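PDB 2QSW: methionine import ATP-binding protein metN 2 from Enterococcus faecalis, which is the ATP-binding component of a putative ABC-type importer, represented here by its C-terminal NIL domain, a small alpha/beta module of the ACT clan. Local coordinates for residues Glu15-Tyr20 against Glu95-Glu100; Ser41-Glu46 against Glu85-Leu90; Ile71-Leu74 against Asn79-Ala82. All blocks are in the same frame, centred on the assembly; numbering follows the deposited sequence. Where two conformers were deposited one is given.

Contact 1 of 3, residues Glu15-Tyr20 against Glu95-Glu100; sequences EMLEQY and EVIGNE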
loop_
_atom_site.group_PDB
_atom_site.type_symbol
_atom_site.label_atom_id
_atom_site.label_comp_id
_atom_site.label_asym_id
_atom_site.label_seq_id
_atom_site.Cartn_x
_atom_site.Cartn_y
_atom_site.Cartn_z
ATOM N N GLU A 15 -12.891 -5.003 -10.507
ATOM C CA GLU A 15 -14.077 -4.289 -11.034
ATOM C C GLU A 15 -14.136 -2.816 -10.562
ATOM O O GLU A 15 -14.598 -1.920 -11.279
ATOM C CB GLU A 15 -15.335 -5.043 -10.719
ATOM C CG GLU A 15 -15.379 -6.319 -11.459
ATOM C CD GLU A 15 -16.682 -7.008 -11.279
ATOM O OE1 GLU A 15 -17.671 -6.592 -11.934
ATOM O OE2 GLU A 15 -16.733 -7.959 -10.462
HETATM N N MSE A 16 -13.635 -2.549 -9.365
HETATM C CA MSE A 16 -13.500 -1.179 -8.917
HETATM C C MSE A 16 -12.477 -0.429 -9.737
HETATM O O MSE A 16 -12.729 0.699 -10.152
HETATM C CB MSE A 16 -13.091 -1.112 -7.445
HETATM C CG MSE A 16 -14.043 -1.818 -6.533
HETATM SE SE MSE A 16 -13.419 -1.726 -4.691
HETATM C CE MSE A 16 -14.657 -2.970 -3.887
ATOM N N LEU A 17 -11.333 -1.072 -10.033
ATOM C CA LEU A 17 -10.315 -0.441 -10.870
ATOM C C LEU A 17 -10.835 -0.170 -12.278
ATOM O O LEU A 17 -10.517 0.849 -12.919
ATOM C CB LEU A 17 -9.082 -1.345 -10.949
ATOM C CG LEU A 17 -8.317 -1.544 -9.636
ATOM C CD1 LEU A 17 -7.341 -2.700 -9.729
ATOM C CD2 LEU A 17 -7.599 -0.245 -9.296
ATOM N N GLU A 18 -11.680 -1.076 -12.733
ATOM C CA GLU A 18 -12.248 -0.931 -14.041
ATOM C C GLU A 18 -13.174 0.278 -14.096
ATOM O O GLU A 18 -13.155 1.032 -15.094
ATOM C CB GLU A 18 -12.977 -2.225 -14.395
ATOM C CG GLU A 18 -13.448 -2.317 -15.844
ATOM C CD GLU A 18 -14.356 -3.499 -16.090
ATOM O OE1 GLU A 18 -14.928 -3.998 -15.084
ATOM O OE2 GLU A 18 -14.533 -3.890 -17.284
ATOM N N GLN A 19 -14.008 0.480 -13.072
ATOM C CA GLN A 19 -14.988 1.561 -13.129
ATOM C C GLN A 19 -14.445 2.920 -12.706
ATOM O O GLN A 19 -15.026 3.955 -13.069
ATOM C CB GLN A 19 -16.223 1.234 -12.293
ATOM C CG GLN A 19 -16.920 -0.033 -12.717
ATOM C CD GLN A 19 -17.254 -0.054 -14.198
ATOM O OE1 GLN A 19 -16.749 -0.895 -14.960
ATOM N NE2 GLN A 19 -18.064 0.908 -14.623
ATOM N N TYR A 20 -13.367 2.913 -11.923
ATOM C CA TYR A 20 -12.810 4.126 -11.353
ATOM C C TYR A 20 -11.304 4.131 -11.632
ATOM O O TYR A 20 -10.496 3.888 -10.770
ATOM C CB TYR A 20 -13.161 4.193 -9.841
ATOM C CG TYR A 20 -14.665 4.116 -9.635
ATOM C CD1 TYR A 20 -15.471 5.202 -9.920
ATOM C CD2 TYR A 20 -15.284 2.928 -9.259
ATOM C CE1 TYR A 20 -16.844 5.136 -9.785
ATOM C CE2 TYR A 20 -16.662 2.843 -9.122
ATOM C CZ TYR A 20 -17.444 3.950 -9.393
ATOM O OH TYR A 20 -18.826 3.894 -9.269
ATOM N N GLU A 95 -4.727 0.100 2.333
ATOM C CA GLU A 95 -3.935 -0.429 1.249
ATOM C C GLU A 95 -4.553 -0.267 -0.124
ATOM O O GLU A 95 -5.759 -0.272 -0.291
ATOM C CB GLU A 95 -3.557 -1.836 1.511
ATOM C CG GLU A 95 -4.643 -2.807 1.499
ATOM C CD GLU A 95 -4.079 -4.276 1.562
ATOM O OE1 GLU A 95 -3.130 -4.524 2.328
ATOM O OE2 GLU A 95 -4.559 -5.192 0.842
ATOM N N VAL A 96 -3.663 -0.092 -1.097
ATOM C CA VAL A 96 -4.038 0.119 -2.476
ATOM C C VAL A 96 -4.472 -1.225 -3.031
ATOM O O VAL A 96 -3.697 -2.171 -3.067
ATOM C CB VAL A 96 -2.833 0.683 -3.303
ATOM C CG1 VAL A 96 -3.206 0.776 -4.763
ATOM C CG2 VAL A 96 -2.420 2.029 -2.757
ATOM N N ILE A 97 -5.687 -1.281 -3.555
ATOM C CA ILE A 97 -6.236 -2.528 -4.082
ATOM C C ILE A 97 -5.502 -2.936 -5.372
ATOM O O ILE A 97 -4.856 -2.116 -6.004
ATOM C CB ILE A 97 -7.775 -2.445 -4.320
ATOM C CG1 ILE A 97 -8.104 -1.491 -5.448
ATOM C CG2 ILE A 97 -8.497 -2.095 -3.004
ATOM C CD1 ILE A 97 -9.575 -1.579 -5.969
ATOM N N GLY A 98 -5.636 -4.198 -5.773
ATOM C CA GLY A 98 -4.990 -4.671 -7.017
ATOM C C GLY A 98 -3.533 -5.083 -6.896
ATOM O O GLY A 98 -2.836 -5.248 -7.925
ATOM N N ASN A 99 -3.079 -5.213 -5.657
ATOM C CA ASN A 99 -1.690 -5.647 -5.405
ATOM C C ASN A 99 -1.567 -7.008 -4.767
ATOM O O ASN A 99 -0.490 -7.354 -4.251
ATOM C CB ASN A 99 -0.930 -4.573 -4.618
ATOM C CG ASN A 99 -0.673 -3.337 -5.453
ATOM O OD1 ASN A 99 0.220 -3.308 -6.304
ATOM N ND2 ASN A 99 -1.521 -2.328 -5.288
ATOM N N GLU A 100 -2.618 -7.822 -4.890
ATOM C CA GLU A 100 -2.558 -9.195 -4.447
ATOM C C GLU A 100 -2.438 -10.037 -5.734
ATOM O O GLU A 100 -2.163 -11.232 -5.670
ATOM C CB GLU A 100 -3.787 -9.609 -3.607
ATOM C CG GLU A 100 -4.562 -8.548 -2.767
ATOM C CD GLU A 100 -4.171 -8.423 -1.254
ATOM O OE1 GLU A 100 -4.729 -7.565 -0.550
ATOM O OE2 GLU A 100 -3.318 -9.150 -0.740
ATOM O OXT GLU A 100 -2.599 -9.578 -6.903
#
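I97, just past strand 93-96, reaches helix 13-19 and sets its terminal methyl between M16 and L17. I97 CD1 lies 3.8 Å from M16 CB and 3.9 Å from L17 CG. A chi1 of 68° tucks I97 CG1 into the space flanked by the main-chain N and C, and the extended second torsion carries I97 CD1 out to the helix. The three side chains meet in different ways: the selenomethionine M16 crosses I97 at about a right angle, with M16 SE 4.1 Å from I97 CD1, whereas L17 runs past I97 in the opposite direction. L17 CD1 continues to the backbone of G98, 4.1 Å from G98 CA, where the chain turns with positive phi. That turn is braced by N99, whose ND2 donates a nearly straight bond to V96 O (3.1 Å, 171°), approaching from above the carbonyl plane. I25 of strand 24-31 packs against both L17 and I97, while Y70 touches M16 and I97. Between these two segments the contact is apolar, with no hydrogen bond across it; the polar chemistry of 95-100 lies elsewhere, where the carboxylates of E95 and E100 bind zinc at the subunit interface and N99 OD1 bonds to T94 N of the second subunit.

Contact 2 of 3, residues Ser41-Glu46 against Glu85-Leu90; sequences SHIVQE and EGLRKL. With ZN (zinc ion), chain C.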
loop_
_atom_site.group_PDB
_atom_site.type_symbol
_atom_site.label_atom_id
_atom_site.label_comp_id
_atom_site.label_asym_id
_atom_site.label_seq_id
_atom_site.Cartn_x
_atom_site.Cartn_y
_atom_site.Cartn_z
ATOM N N SER A 41 -12.614 14.326 5.814
ATOM C CA SER A 41 -12.346 15.756 5.540
ATOM C C SER A 41 -10.919 16.157 5.919
ATOM O O SER A 41 -10.306 17.027 5.266
ATOM C CB SER A 41 -13.367 16.672 6.232
ATOM O OG SER A 41 -13.479 16.337 7.591
ATOM N N HIS A 42 -10.402 15.565 6.996
ATOM C CA HIS A 42 -9.066 15.882 7.443
ATOM C C HIS A 42 -8.023 15.621 6.331
ATOM O O HIS A 42 -7.185 16.459 6.015
ATOM C CB HIS A 42 -8.759 15.038 8.661
ATOM C CG HIS A 42 -7.452 15.356 9.299
ATOM N ND1 HIS A 42 -7.336 16.250 10.339
ATOM C CD2 HIS A 42 -6.201 14.912 9.043
ATOM C CE1 HIS A 42 -6.066 16.338 10.698
ATOM N NE2 HIS A 42 -5.360 15.529 9.936
ATOM N N ILE A 43 -8.123 14.453 5.717
ATOM C CA ILE A 43 -7.170 14.107 4.654
ATOM C C ILE A 43 -7.426 14.907 3.365
ATOM O O ILE A 43 -6.469 15.283 2.686
ATOM C CB ILE A 43 -7.035 12.558 4.402
ATOM C CG1 ILE A 43 -8.286 11.914 3.765
ATOM C CG2 ILE A 43 -6.623 11.893 5.693
ATOM C CD1 ILE A 43 -7.932 10.723 2.889
ATOM N N VAL A 44 -8.693 15.188 3.047
ATOM C CA VAL A 44 -8.986 16.007 1.903
ATOM C C VAL A 44 -8.280 17.337 1.999
ATOM O O VAL A 44 -7.636 17.774 1.047
ATOM C CB VAL A 44 -10.515 16.238 1.749
ATOM C CG1 VAL A 44 -10.800 17.401 0.769
ATOM C CG2 VAL A 44 -11.195 14.929 1.306
ATOM N N GLN A 45 -8.377 17.970 3.165
ATOM C CA GLN A 45 -7.832 19.294 3.370
ATOM C C GLN A 45 -6.319 19.272 3.488
ATOM O O GLN A 45 -5.619 20.144 2.932
ATOM C CB GLN A 45 -8.479 19.886 4.612
ATOM C CG GLN A 45 -9.924 20.182 4.367
ATOM C CD GLN A 45 -10.648 20.691 5.576
ATOM O OE1 GLN A 45 -10.679 20.058 6.650
ATOM N NE2 GLN A 45 -11.276 21.828 5.402
ATOM N N GLU A 46 -5.789 18.287 4.196
ATOM C CA GLU A 46 -4.361 18.278 4.450
ATOM C C GLU A 46 -3.545 17.899 3.228
ATOM O O GLU A 46 -2.446 18.464 3.040
ATOM C CB GLU A 46 -4.029 17.336 5.596
ATOM C CG GLU A 46 -2.555 17.253 5.904
ATOM C CD GLU A 46 -2.286 16.621 7.256
ATOM O OE1 GLU A 46 -3.201 16.453 8.054
ATOM O OE2 GLU A 46 -1.125 16.274 7.536
ATOM N N GLU A 85 -0.336 7.085 3.601
ATOM C CA GLU A 85 0.473 6.904 4.838
ATOM C C GLU A 85 -0.144 7.716 5.978
ATOM O O GLU A 85 -0.121 7.268 7.148
ATOM C CB GLU A 85 1.933 7.288 4.606
ATOM C CG GLU A 85 2.879 6.930 5.727
ATOM C CD GLU A 85 2.890 5.473 6.111
ATOM O OE1 GLU A 85 2.563 4.606 5.272
ATOM O OE2 GLU A 85 3.260 5.222 7.291
ATOM N N GLY A 86 -0.709 8.892 5.669
ATOM C CA GLY A 86 -1.395 9.705 6.680
ATOM C C GLY A 86 -2.505 8.936 7.386
ATOM O O GLY A 86 -2.579 8.897 8.631
ATOM N N LEU A 87 -3.360 8.288 6.598
ATOM C CA LEU A 87 -4.406 7.405 7.120
ATOM C C LEU A 87 -3.829 6.358 8.044
ATOM O O LEU A 87 -4.321 6.131 9.156
ATOM C CB LEU A 87 -5.180 6.763 5.961
ATOM C CG LEU A 87 -6.186 7.698 5.240
ATOM C CD1 LEU A 87 -6.584 7.126 3.882
ATOM C CD2 LEU A 87 -7.427 8.013 6.156
ATOM N N ARG A 88 -2.752 5.703 7.610
ATOM C CA ARG A 88 -2.135 4.659 8.435
ATOM C C ARG A 88 -1.664 5.215 9.763
ATOM O O ARG A 88 -1.853 4.599 10.809
ATOM C CB ARG A 88 -0.958 4.036 7.705
ATOM C CG ARG A 88 -1.419 3.141 6.570
ATOM C CD ARG A 88 -0.278 2.817 5.652
ATOM N NE ARG A 88 -0.695 1.954 4.562
ATOM C CZ ARG A 88 0.004 1.776 3.452
ATOM N NH1 ARG A 88 1.173 2.386 3.303
ATOM N NH2 ARG A 88 -0.460 0.985 2.497
ATOM N N LYS A 89 -1.052 6.383 9.730
ATOM C CA LYS A 89 -0.533 7.025 10.953
ATOM C C LYS A 89 -1.657 7.458 11.895
ATOM O O LYS A 89 -1.496 7.462 13.121
ATOM C CB LYS A 89 0.374 8.201 10.595
ATOM C CG LYS A 89 1.699 7.721 9.924
ATOM C CD LYS A 89 2.623 8.892 9.489
ATOM C CE LYS A 89 2.049 9.676 8.294
ATOM N NZ LYS A 89 2.965 10.670 7.760
ATOM N N LEU A 90 -2.796 7.822 11.307
ATOM C CA LEU A 90 -4.037 8.099 12.035
ATOM C C LEU A 90 -4.758 6.804 12.478
ATOM O O LEU A 90 -5.877 6.890 12.986
ATOM C CB LEU A 90 -4.972 8.972 11.192
ATOM C CG LEU A 90 -4.403 10.380 10.893
ATOM C CD1 LEU A 90 -5.355 11.075 9.891
ATOM C CD2 LEU A 90 -4.188 11.194 12.190
HETATM ZN ZN ZN C . -3.342 15.588 9.777
#
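The imidazole of H42 and the isobutyl group of L90 approach each other obliquely, H42 CD2 lying 4.0 Å from L90 CD1. Next to it, on the buried side of the interface, I43 and L87 meet at about a right angle through two pairs of methyls: in the conformer modelled here, I43 CD1 faces L87 CD1 at 4.0 Å, and I43 CG2 faces L87 CD2 at the same separation. The helices come near at I43 and G86, with 7.5 Å between their CA atoms, and G86 places no side chain in the interface. On the outer side, H42 NE2 and E46 OE1 bind one zinc ion at 2.0 and 1.9 Å. Both side chains leave the helix with CG trans to the main-chain N (chi1 -175° for H42, 179° for E46), which brings ligands one helical turn apart onto the same ion. Coordination by H42 NE2 is likely to restrict rotation of the imidazole that packs on L90. The geometry is that of two helices packed side by side next to an antiparallel sheet, as in the ferredoxin-like ACT-type fold, with an i, i+4 His-Glu zinc site on the surface of one helix.

Contact 3 of 3, residues Ile71-Leu74 against Asn79-Ala82; sequences IQLL and NILA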
loop_
_atom_site.group_PDB
_atom_site.type_symbol
_atom_site.label_atom_id
_atom_site.label_comp_id
_atom_site.label_asym_id
_atom_site.label_seq_id
_atom_site.Cartn_x
_atom_site.Cartn_y
_atom_site.Cartn_z
ATOM N N ILE A 71 -12.334 3.622 -1.255
ATOM C CA ILE A 71 -12.399 4.950 -1.791
ATOM C C ILE A 71 -11.430 5.159 -2.925
ATOM O O ILE A 71 -10.345 4.543 -2.968
ATOM C CB ILE A 71 -12.137 6.012 -0.706
ATOM C CG1 ILE A 71 -10.731 6.016 -0.141
ATOM C CG2 ILE A 71 -13.164 5.960 0.407
ATOM C CD1 ILE A 71 -10.490 7.237 0.783
ATOM N N GLN A 72 -11.829 5.978 -3.871
ATOM C CA GLN A 72 -10.926 6.480 -4.896
ATOM C C GLN A 72 -10.333 7.815 -4.429
ATOM O O GLN A 72 -11.075 8.733 -4.089
ATOM C CB GLN A 72 -11.621 6.657 -6.242
ATOM C CG GLN A 72 -10.712 7.179 -7.322
ATOM C CD GLN A 72 -11.494 7.549 -8.576
ATOM O OE1 GLN A 72 -12.573 8.161 -8.474
ATOM N NE2 GLN A 72 -10.946 7.224 -9.763
ATOM N N LEU A 73 -9.003 7.890 -4.372
ATOM C CA LEU A 73 -8.295 9.128 -4.134
ATOM C C LEU A 73 -7.820 9.713 -5.447
ATOM O O LEU A 73 -7.169 9.001 -6.213
ATOM C CB LEU A 73 -7.072 8.911 -3.237
ATOM C CG LEU A 73 -7.367 8.418 -1.823
ATOM C CD1 LEU A 73 -6.092 8.048 -1.061
ATOM C CD2 LEU A 73 -8.119 9.498 -1.065
ATOM N N LEU A 74 -8.103 10.993 -5.685
ATOM C CA LEU A 74 -7.582 11.727 -6.826
ATOM C C LEU A 74 -6.699 12.869 -6.364
ATOM O O LEU A 74 -6.943 13.497 -5.337
ATOM C CB LEU A 74 -8.705 12.300 -7.675
ATOM C CG LEU A 74 -9.648 11.280 -8.274
ATOM C CD1 LEU A 74 -10.786 12.040 -8.924
ATOM C CD2 LEU A 74 -9.000 10.382 -9.322
ATOM N N ASN A 79 0.897 13.433 -3.373
ATOM C CA ASN A 79 -0.145 13.726 -2.370
ATOM C C ASN A 79 -1.019 12.538 -2.046
ATOM O O ASN A 79 -1.409 12.337 -0.874
ATOM C CB ASN A 79 -0.991 14.896 -2.803
ATOM C CG ASN A 79 -0.233 16.215 -2.794
ATOM O OD1 ASN A 79 0.825 16.357 -2.166
ATOM N ND2 ASN A 79 -0.768 17.195 -3.519
ATOM N N ILE A 80 -1.363 11.755 -3.048
ATOM C CA ILE A 80 -2.102 10.524 -2.796
ATOM C C ILE A 80 -1.280 9.593 -1.891
ATOM O O ILE A 80 -1.785 9.060 -0.926
ATOM C CB ILE A 80 -2.488 9.794 -4.125
ATOM C CG1 ILE A 80 -3.453 10.671 -4.950
ATOM C CG2 ILE A 80 -3.048 8.367 -3.846
ATOM C CD1 ILE A 80 -3.760 10.120 -6.331
ATOM N N LEU A 81 -0.023 9.366 -2.231
ATOM C CA LEU A 81 0.843 8.524 -1.414
ATOM C C LEU A 81 0.911 9.007 0.043
ATOM O O LEU A 81 0.809 8.200 0.972
ATOM C CB LEU A 81 2.225 8.349 -2.055
ATOM C CG LEU A 81 2.255 7.709 -3.458
ATOM C CD1 LEU A 81 3.686 7.655 -3.928
ATOM C CD2 LEU A 81 1.604 6.296 -3.503
ATOM N N ALA A 82 1.080 10.305 0.216
ATOM C CA ALA A 82 1.189 10.914 1.543
ATOM C C ALA A 82 -0.142 10.730 2.303
ATOM O O ALA A 82 -0.137 10.494 3.518
ATOM C CB ALA A 82 1.548 12.373 1.429
#
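I80 of helix 77-89 meets strand 64-74 through both of its branches, and the contact is wholly apolar on the helix side. In the side-chain packing, I80 CG2 lies 4.1 Å from both L73 CB and L73 CD1, the two side chains passing each other in opposite directions. The second kind of contact is with the backbone: I80 CD1 rests 3.6 Å from L73 O and 4.0 Å from L74 C, so the ethyl arm lies along the main chain from the carbonyl of L73 to that of L74. I80 CG1 is anti to the carbonyl carbon (chi1 -64°) and the arm is extended beyond it, which sends CD1 to the main chain while CG2 stays beside L73. L74 takes part through its main chain, its CB pointing away from the helix. Hydrogen bonds between the segments are absent; the strand instead spends its backbone groups within the sheet, L73 bonding to K24 and L74 to E50. A short connection takes the chain from the strand into the helix, and I80, in the first turn, folds back on the strand. L73 also touches V26, V51 and I43, so the contact lies where helix 77-89 covers the sheet, with helix 39-47 beside it.

Overall arrangement
Contact 3 is the most buried of the three, whereas contacts 1 and 2 are partly buried and lie on opposite sides of the chain's centre. Contacts 2 and 3 share helix 77-89 and merge through I43 and L73, continuing one apolar layer from helix pair to sheet. Contact 1 joins the same sheet with the N-terminal helix and the chain's end, and along the chain it encloses the other two. All three are apolar across their segments, with an imidazole in contact 2 and main-chain atoms in contact 3. Metal sites accompany only the two less buried contacts: helix 39-47 carries the zinc of contact 2, while the glutamates of 95-100 share zinc across the subunit interface.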